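Local structure of kojibiose phosphorylase (Gut metagenome, 6W0P) at residues D118-W130 / K136-S148. The protein is a carbohydrate-active enzyme of glycoside hydrolase family 65, with a beta-rich N-terminal domain joined to a central catalytic domain. Sequence-based numbering, arbitrary orientation.
Sequences DLRSGLYQRTFTW and KIKIIISRLLDMS
Phe128 and Ile139 meet because chi1 of Phe128, 52°, sets CG between its backbone N and carbonyl carbon, swinging the ring across toward the partner strand. Ile139 CB then sits over one ring face, 4.0 Å from the centroid of the Phe128 ring, a CH-pi contact in which a beta-branched residue offers its C-H to a flat aromatic surface. Arg143 adopts the same kind of first torsion, which carries its chain alongside Tyr124: NE lies 3.6 Å from Tyr124 CD2 at the ring edge, while Tyr124 CE2 stands over one guanidinium face, the two planes 60° apart. An arginine suits this buried place because its NH1 forms a salt bridge with Asp47; Asp47 and Glu48 both form salt bridges with Arg126 NH2. Strands 123-132 and 135-145 form a beta hairpin within the large antiparallel sheet of the family 65 N-terminal domain, between strands 109-118 and 152-161. Four hydrogen-bonded pairs, Tyr124-Arg143 to Trp130-Ile137, tie the two backbones together, Ile141 N reaching Arg126 O at 2.8 Å in a nearly straight bond (175°). The face carrying Gln125, Thr127 and Thr129, with Lys138, Ile140 and Ser142 across from them, is more polar: beta-branched Thr127 suits a strand, and its CG2 touches Lys138 CE at 3.6 Å, against the aliphatic chain of an exposed lysine. Beyond Tyr124, Gly122 takes a positive phi in the short loop from strand 109-118 into strand 123-132, and a water accepts from Leu145 N and donates to Gly122 O at 2.7 Å.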
# COMPACT_ATOMS: atom_id res chain seq x y z
N ASP A 118 6.89 14.95 -41.32
CA ASP A 118 7.41 14.20 -42.49
C ASP A 118 8.24 13.01 -41.99
O ASP A 118 9.32 13.22 -41.44
CB ASP A 118 8.19 15.11 -43.43
CG ASP A 118 8.35 14.50 -44.81
OD1 ASP A 118 8.58 13.27 -44.86
OD2 ASP A 118 8.19 15.26 -45.81
N LEU A 119 7.76 11.80 -42.19
CA LEU A 119 8.42 10.59 -41.63
C LEU A 119 9.76 10.31 -42.35
O LEU A 119 10.50 9.47 -41.83
CB LEU A 119 7.48 9.40 -41.73
CG LEU A 119 6.12 9.54 -41.04
CD1 LEU A 119 5.30 8.30 -41.32
CD2 LEU A 119 6.26 9.75 -39.52
N ARG A 120 10.11 11.04 -43.42
CA ARG A 120 11.38 10.80 -44.15
C ARG A 120 12.49 11.74 -43.69
O ARG A 120 13.65 11.50 -44.07
CB ARG A 120 11.16 10.92 -45.66
CG ARG A 120 9.99 10.10 -46.17
CD ARG A 120 9.47 10.61 -47.49
NE ARG A 120 8.87 11.92 -47.30
CZ ARG A 120 8.19 12.56 -48.26
NH1 ARG A 120 8.05 11.99 -49.45
NH2 ARG A 120 7.65 13.74 -48.02
N SER A 121 12.16 12.78 -42.91
CA SER A 121 13.12 13.86 -42.52
C SER A 121 13.01 14.20 -41.03
O SER A 121 14.01 14.65 -40.44
CB SER A 121 12.92 15.10 -43.36
OG SER A 121 11.67 15.72 -43.10
N GLY A 122 11.87 13.95 -40.42
CA GLY A 122 11.60 14.42 -39.06
C GLY A 122 11.32 15.91 -39.09
O GLY A 122 11.44 16.52 -38.05
N LEU A 123 10.97 16.44 -40.26
CA LEU A 123 10.54 17.85 -40.40
C LEU A 123 9.14 17.96 -39.79
O LEU A 123 8.22 17.20 -40.19
CB LEU A 123 10.53 18.30 -41.87
CG LEU A 123 9.96 19.71 -42.05
CD1 LEU A 123 10.80 20.70 -41.26
CD2 LEU A 123 9.91 20.13 -43.51
N TYR A 124 9.02 18.82 -38.79
CA TYR A 124 7.74 19.14 -38.13
C TYR A 124 7.41 20.58 -38.52
O TYR A 124 8.22 21.49 -38.26
CB TYR A 124 7.82 18.88 -36.62
CG TYR A 124 6.58 19.35 -35.91
CD1 TYR A 124 5.34 18.82 -36.25
CD2 TYR A 124 6.61 20.36 -34.97
CE1 TYR A 124 4.18 19.26 -35.64
CE2 TYR A 124 5.45 20.82 -34.37
CZ TYR A 124 4.23 20.27 -34.70
OH TYR A 124 3.07 20.72 -34.14
N GLN A 125 6.27 20.76 -39.19
CA GLN A 125 5.87 22.02 -39.84
C GLN A 125 4.44 22.33 -39.43
O GLN A 125 3.58 21.43 -39.51
CB GLN A 125 6.00 21.92 -41.36
CG GLN A 125 6.38 23.21 -42.04
CD GLN A 125 6.47 23.07 -43.54
OE1 GLN A 125 5.48 22.79 -44.20
NE2 GLN A 125 7.67 23.26 -44.08
N ARG A 126 4.21 23.56 -39.01
CA ARG A 126 2.87 24.08 -38.67
C ARG A 126 2.69 25.36 -39.47
O ARG A 126 3.58 26.23 -39.38
CB ARG A 126 2.75 24.24 -37.16
CG ARG A 126 1.32 24.15 -36.63
CD ARG A 126 1.29 24.06 -35.11
NE ARG A 126 2.30 24.93 -34.51
CZ ARG A 126 2.06 26.09 -33.89
NH1 ARG A 126 0.83 26.55 -33.75
NH2 ARG A 126 3.08 26.80 -33.41
N THR A 127 1.61 25.43 -40.25
CA THR A 127 1.23 26.60 -41.09
C THR A 127 -0.17 27.08 -40.65
O THR A 127 -1.01 26.24 -40.31
CB THR A 127 1.33 26.22 -42.57
OG1 THR A 127 2.65 25.75 -42.86
CG2 THR A 127 0.97 27.36 -43.50
N PHE A 128 -0.40 28.39 -40.59
CA PHE A 128 -1.74 28.96 -40.34
C PHE A 128 -1.74 30.43 -40.76
O PHE A 128 -0.65 31.05 -40.86
CB PHE A 128 -2.16 28.74 -38.89
CG PHE A 128 -1.12 29.21 -37.90
CD1 PHE A 128 -1.12 30.51 -37.45
CD2 PHE A 128 -0.13 28.35 -37.45
CE1 PHE A 128 -0.14 30.95 -36.57
CE2 PHE A 128 0.84 28.79 -36.57
CZ PHE A 128 0.84 30.10 -36.15
N THR A 129 -2.92 30.98 -41.04
CA THR A 129 -3.06 32.42 -41.36
C THR A 129 -3.74 33.12 -40.18
O THR A 129 -4.87 32.77 -39.82
CB THR A 129 -3.73 32.63 -42.72
OG1 THR A 129 -2.94 31.94 -43.69
CG2 THR A 129 -3.84 34.10 -43.07
N TRP A 130 -3.02 34.07 -39.59
CA TRP A 130 -3.45 34.93 -38.47
C TRP A 130 -4.24 36.11 -39.04
O TRP A 130 -3.63 36.91 -39.80
CB TRP A 130 -2.22 35.40 -37.70
CG TRP A 130 -2.49 36.12 -36.42
CD1 TRP A 130 -3.65 36.17 -35.71
CD2 TRP A 130 -1.53 36.88 -35.68
NE1 TRP A 130 -3.47 36.91 -34.57
CE2 TRP A 130 -2.18 37.36 -34.53
CE3 TRP A 130 -0.18 37.19 -35.89
CZ2 TRP A 130 -1.52 38.14 -33.58
CZ3 TRP A 130 0.46 37.97 -34.96
CH2 TRP A 130 -0.20 38.44 -33.82
N LYS A 136 -3.80 39.86 -42.86
CA LYS A 136 -3.70 38.39 -42.91
C LYS A 136 -2.21 38.03 -42.99
O LYS A 136 -1.57 38.37 -44.02
CB LYS A 136 -4.50 37.84 -44.10
CG LYS A 136 -5.97 38.21 -44.06
CD LYS A 136 -6.80 37.42 -45.02
CE LYS A 136 -8.16 38.07 -45.22
NZ LYS A 136 -9.12 37.16 -45.89
N ILE A 137 -1.68 37.42 -41.91
CA ILE A 137 -0.25 36.99 -41.84
C ILE A 137 -0.18 35.45 -41.86
O ILE A 137 -0.64 34.79 -40.90
CB ILE A 137 0.43 37.61 -40.61
CG1 ILE A 137 -0.03 39.06 -40.38
CG2 ILE A 137 1.94 37.50 -40.75
CD1 ILE A 137 0.69 39.77 -39.27
N LYS A 138 0.35 34.91 -42.95
CA LYS A 138 0.66 33.46 -43.08
C LYS A 138 1.95 33.17 -42.31
O LYS A 138 3.01 33.76 -42.62
CB LYS A 138 0.72 33.09 -44.56
CG LYS A 138 0.48 31.61 -44.83
CD LYS A 138 1.08 31.15 -46.13
CE LYS A 138 1.15 29.65 -46.25
NZ LYS A 138 1.97 29.28 -47.43
N ILE A 139 1.84 32.35 -41.26
CA ILE A 139 2.96 31.93 -40.38
C ILE A 139 3.32 30.50 -40.75
O ILE A 139 2.41 29.65 -40.71
CB ILE A 139 2.57 31.96 -38.88
CG1 ILE A 139 1.90 33.27 -38.45
CG2 ILE A 139 3.77 31.60 -38.01
CD1 ILE A 139 2.72 34.47 -38.72
N ILE A 140 4.59 30.22 -41.03
CA ILE A 140 5.09 28.82 -41.13
C ILE A 140 6.16 28.64 -40.06
O ILE A 140 7.13 29.39 -40.10
CB ILE A 140 5.63 28.50 -42.53
CG1 ILE A 140 4.70 28.97 -43.66
CG2 ILE A 140 5.95 27.02 -42.64
CD1 ILE A 140 5.37 28.96 -45.04
N ILE A 141 5.96 27.69 -39.14
CA ILE A 141 6.95 27.35 -38.08
C ILE A 141 7.43 25.92 -38.32
O ILE A 141 6.62 24.99 -38.25
CB ILE A 141 6.36 27.56 -36.68
CG1 ILE A 141 5.89 29.01 -36.52
CG2 ILE A 141 7.36 27.17 -35.60
CD1 ILE A 141 5.19 29.29 -35.23
N SER A 142 8.72 25.79 -38.60
CA SER A 142 9.37 24.52 -38.99
C SER A 142 10.38 24.15 -37.90
O SER A 142 11.02 25.07 -37.38
CB SER A 142 9.99 24.65 -40.36
OG SER A 142 9.01 25.09 -41.30
N ARG A 143 10.46 22.87 -37.52
CA ARG A 143 11.53 22.42 -36.60
C ARG A 143 12.00 20.98 -36.86
O ARG A 143 11.28 20.14 -37.46
CB ARG A 143 11.15 22.68 -35.14
CG ARG A 143 9.80 22.17 -34.68
CD ARG A 143 9.38 22.88 -33.40
NE ARG A 143 8.72 21.96 -32.49
CZ ARG A 143 7.94 22.30 -31.46
NH1 ARG A 143 7.68 23.56 -31.20
NH2 ARG A 143 7.39 21.35 -30.71
N LEU A 144 13.23 20.77 -36.40
CA LEU A 144 14.08 19.57 -36.55
C LEU A 144 14.82 19.35 -35.23
O LEU A 144 15.29 20.33 -34.63
CB LEU A 144 15.13 19.81 -37.64
CG LEU A 144 14.67 19.94 -39.08
CD1 LEU A 144 15.84 20.44 -39.93
CD2 LEU A 144 14.18 18.62 -39.65
N LEU A 145 14.98 18.09 -34.83
CA LEU A 145 16.08 17.66 -33.94
C LEU A 145 17.11 16.95 -34.83
O LEU A 145 16.71 16.11 -35.65
CB LEU A 145 15.51 16.77 -32.83
CG LEU A 145 14.38 17.37 -32.00
CD1 LEU A 145 13.97 16.44 -30.88
CD2 LEU A 145 14.76 18.72 -31.42
N ASP A 146 18.38 17.35 -34.74
CA ASP A 146 19.49 16.77 -35.54
C ASP A 146 19.67 15.31 -35.12
O ASP A 146 19.90 15.09 -33.94
CB ASP A 146 20.78 17.56 -35.35
CG ASP A 146 21.84 17.32 -36.41
OD1 ASP A 146 22.08 16.14 -36.78
OD2 ASP A 146 22.45 18.32 -36.85
N MET A 147 19.53 14.36 -36.03
CA MET A 147 19.53 12.91 -35.66
C MET A 147 20.96 12.39 -35.51
O MET A 147 21.08 11.37 -34.83
CB MET A 147 18.80 12.05 -36.69
CG MET A 147 17.36 12.44 -36.84
SD MET A 147 16.40 12.34 -35.31
CE MET A 147 16.34 10.57 -35.10
N SER A 148 21.98 13.05 -36.07
CA SER A 148 23.42 12.66 -35.97
C SER A 148 24.12 13.45 -34.85
O SER A 148 24.65 12.81 -33.92
CB SER A 148 24.13 12.84 -37.29
OG SER A 148 23.21 12.66 -38.37
O HOH W 1 13.67 16.18 -36.64
O HOH W 2 6.76 23.33 -36.29